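Local coordinates for periplasmic solute binding protein (Candidatus Liberibacter asiaticus str. psy62, PDB 6IXI) that probably captures divalent metal such as zinc or manganese in the periplasm for uptake, as solute-binding proteins of the ZnuA family do, at residues Ser10-Gly15 and Val246-Lys251. Sequence-based numbering, arbitrary orientation.
Sequences SFSIIG and VDSLSK. With CD (cadmium ion), chain B; SO4 (sulfate ion), chain M.
Ser12, in the first turn of helix 12-22, takes the one hydrogen bond that joins the two segments: Leu249 N donates to Ser12 OG at 3.0 Å, almost dead straight at 176°. The hydroxyl gets there because chi1 of 58° sets OG between its own backbone N and carbonyl carbon. Ser248 OG passes this hydroxyl by and bonds instead to Leu249 O, 2.9 Å away, and to Gly35 N.

Apolar contacts flank that bond. Leu249 lays CG against Ser12 CB at 3.7 Å, while its CD2 meets Ile13 CG1 at 4.2 Å, the side chains crossing at a slant in one of two Ile13 conformers. Against backbone carbonyls, Ile13 CD1 of that conformer reaches Val246 O at 3.4 Å, which also accepts from Trp108 NE1, and the Phe11 ring turns its edge to Asp247 O, with CE2 3.6 Å from that oxygen.

The CB of Asp247 points away from segment 10-15; Asp247 OD1 and OD2 each bind the cadmium at 2.3 Å, alongside His39, His106 and Glu172. Phe11, the N-cap, thus meets the metal ligand's backbone while Ser12 holds Leu249, buried contacts that probably help position the loop presenting Asp247 in the interlobe metal site.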
loop_
_atom_site.group_PDB
_atom_site.type_symbol
_atom_site.label_atom_id
_atom_site.label_comp_id
_atom_site.label_asym_id
_atom_site.label_seq_id
_atom_site.Cartn_x
_atom_site.Cartn_y
_atom_site.Cartn_z
ATOM N N SER A 10 1.789 4.468 11.033
ATOM C CA SER A 10 1.030 5.576 10.483
ATOM C C SER A 10 -0.327 5.128 9.953
ATOM O O SER A 10 -1.267 5.907 10.058
ATOM C CB SER A 10 1.795 6.386 9.480
ATOM O OG SER A 10 2.164 5.588 8.387
ATOM N N PHE A 11 -0.441 3.885 9.434
ATOM C CA PHE A 11 -1.727 3.442 8.905
ATOM C C PHE A 11 -1.830 1.917 8.940
ATOM O O PHE A 11 -0.879 1.254 9.314
ATOM C CB PHE A 11 -2.023 4.069 7.535
ATOM C CG PHE A 11 -1.387 3.411 6.332
ATOM C CD1 PHE A 11 -0.003 3.376 6.178
ATOM C CD2 PHE A 11 -2.179 2.874 5.324
ATOM C CE1 PHE A 11 0.580 2.811 5.050
ATOM C CE2 PHE A 11 -1.600 2.310 4.191
ATOM C CZ PHE A 11 -0.224 2.298 4.046
ATOM N N SER A 12 -3.001 1.380 8.572
ATOM C CA SER A 12 -3.377 0.011 8.920
ATOM C C SER A 12 -2.435 -1.021 8.279
ATOM O O SER A 12 -2.155 -2.055 8.888
ATOM C CB SER A 12 -4.838 -0.251 8.561
ATOM O OG SER A 12 -5.037 -0.013 7.170
ATOM N N ILE A 13 -1.942 -0.729 7.069
ATOM C CA ILE A 13 -1.067 -1.649 6.357
ATOM C C ILE A 13 0.231 -1.852 7.147
ATOM O O ILE A 13 0.672 -2.985 7.346
ATOM C CB ILE A 13 -0.842 -1.182 4.903
ATOM C CG1 ILE A 13 -2.119 -1.344 4.074
ATOM C CG2 ILE A 13 0.326 -1.916 4.257
ATOM C CD1 ILE A 13 -1.912 -1.148 2.598
ATOM N N ILE A 14 0.818 -0.754 7.642
ATOM C CA ILE A 14 2.077 -0.859 8.364
ATOM C C ILE A 14 1.829 -1.474 9.737
ATOM O O ILE A 14 2.630 -2.280 10.207
ATOM C CB ILE A 14 2.802 0.493 8.413
ATOM C CG1 ILE A 14 3.281 0.858 7.003
ATOM C CG2 ILE A 14 3.960 0.448 9.405
ATOM C CD1 ILE A 14 3.715 2.298 6.873
ATOM N N GLY A 15 0.696 -1.129 10.354
ATOM C CA GLY A 15 0.379 -1.689 11.658
ATOM C C GLY A 15 0.243 -3.208 11.615
ATOM O O GLY A 15 0.750 -3.903 12.484
ATOM N N VAL A 246 -6.293 -1.155 -1.721
ATOM C CA VAL A 246 -4.934 -0.648 -1.811
ATOM C C VAL A 246 -4.618 0.286 -0.640
ATOM O O VAL A 246 -3.514 0.229 -0.108
ATOM C CB VAL A 246 -4.627 0.002 -3.184
ATOM C CG1 VAL A 246 -4.911 -0.948 -4.335
ATOM C CG2 VAL A 246 -5.394 1.300 -3.386
ATOM N N ASP A 247 -5.553 1.165 -0.267
ATOM C CA ASP A 247 -5.210 2.295 0.591
ATOM C C ASP A 247 -5.385 1.983 2.070
ATOM O O ASP A 247 -4.918 2.725 2.927
ATOM C CB ASP A 247 -6.008 3.548 0.222
ATOM C CG ASP A 247 -5.252 4.422 -0.762
ATOM O OD1 ASP A 247 -4.090 4.083 -1.054
ATOM O OD2 ASP A 247 -5.832 5.425 -1.242
ATOM N N SER A 248 -6.104 0.898 2.369
ATOM C CA SER A 248 -6.503 0.636 3.734
ATOM C C SER A 248 -6.840 -0.838 3.833
ATOM O O SER A 248 -7.366 -1.397 2.879
ATOM C CB SER A 248 -7.738 1.466 4.057
ATOM O OG SER A 248 -8.211 1.171 5.364
ATOM N N LEU A 249 -6.621 -1.435 5.006
ATOM C CA LEU A 249 -7.202 -2.742 5.273
ATOM C C LEU A 249 -8.717 -2.574 5.318
ATOM O O LEU A 249 -9.226 -1.514 5.681
ATOM C CB LEU A 249 -6.713 -3.289 6.616
ATOM C CG LEU A 249 -5.200 -3.473 6.763
ATOM C CD1 LEU A 249 -4.851 -4.130 8.094
ATOM C CD2 LEU A 249 -4.647 -4.308 5.621
ATOM N N SER A 250 -9.425 -3.643 4.962
ATOM C CA SER A 250 -10.861 -3.672 5.126
ATOM C C SER A 250 -11.189 -3.787 6.614
ATOM O O SER A 250 -10.301 -3.986 7.454
ATOM C CB SER A 250 -11.439 -4.829 4.340
ATOM O OG SER A 250 -11.179 -6.050 5.008
ATOM N N LYS A 251 -12.484 -3.634 6.920
ATOM C CA LYS A 251 -13.048 -3.988 8.211
ATOM C C LYS A 251 -12.813 -5.484 8.443
ATOM O O LYS A 251 -12.607 -6.249 7.495
ATOM C CB LYS A 251 -14.528 -3.580 8.252
ATOM C CG LYS A 251 -15.353 -4.052 7.059
ATOM C CD LYS A 251 -16.862 -4.039 7.223
ATOM C CE LYS A 251 -17.531 -5.048 6.309
ATOM N NZ LYS A 251 -18.949 -4.709 6.032
HETATM CD CD CD B . -3.854 5.968 -2.328
HETATM S S SO4 M . -14.703 -2.638 3.966
HETATM O O1 SO4 M . -15.919 -1.975 4.358
HETATM O O2 SO4 M . -13.689 -2.382 4.956
HETATM O O3 SO4 M . -14.261 -2.126 2.691
HETATM O O4 SO4 M . -14.956 -4.059 3.864
#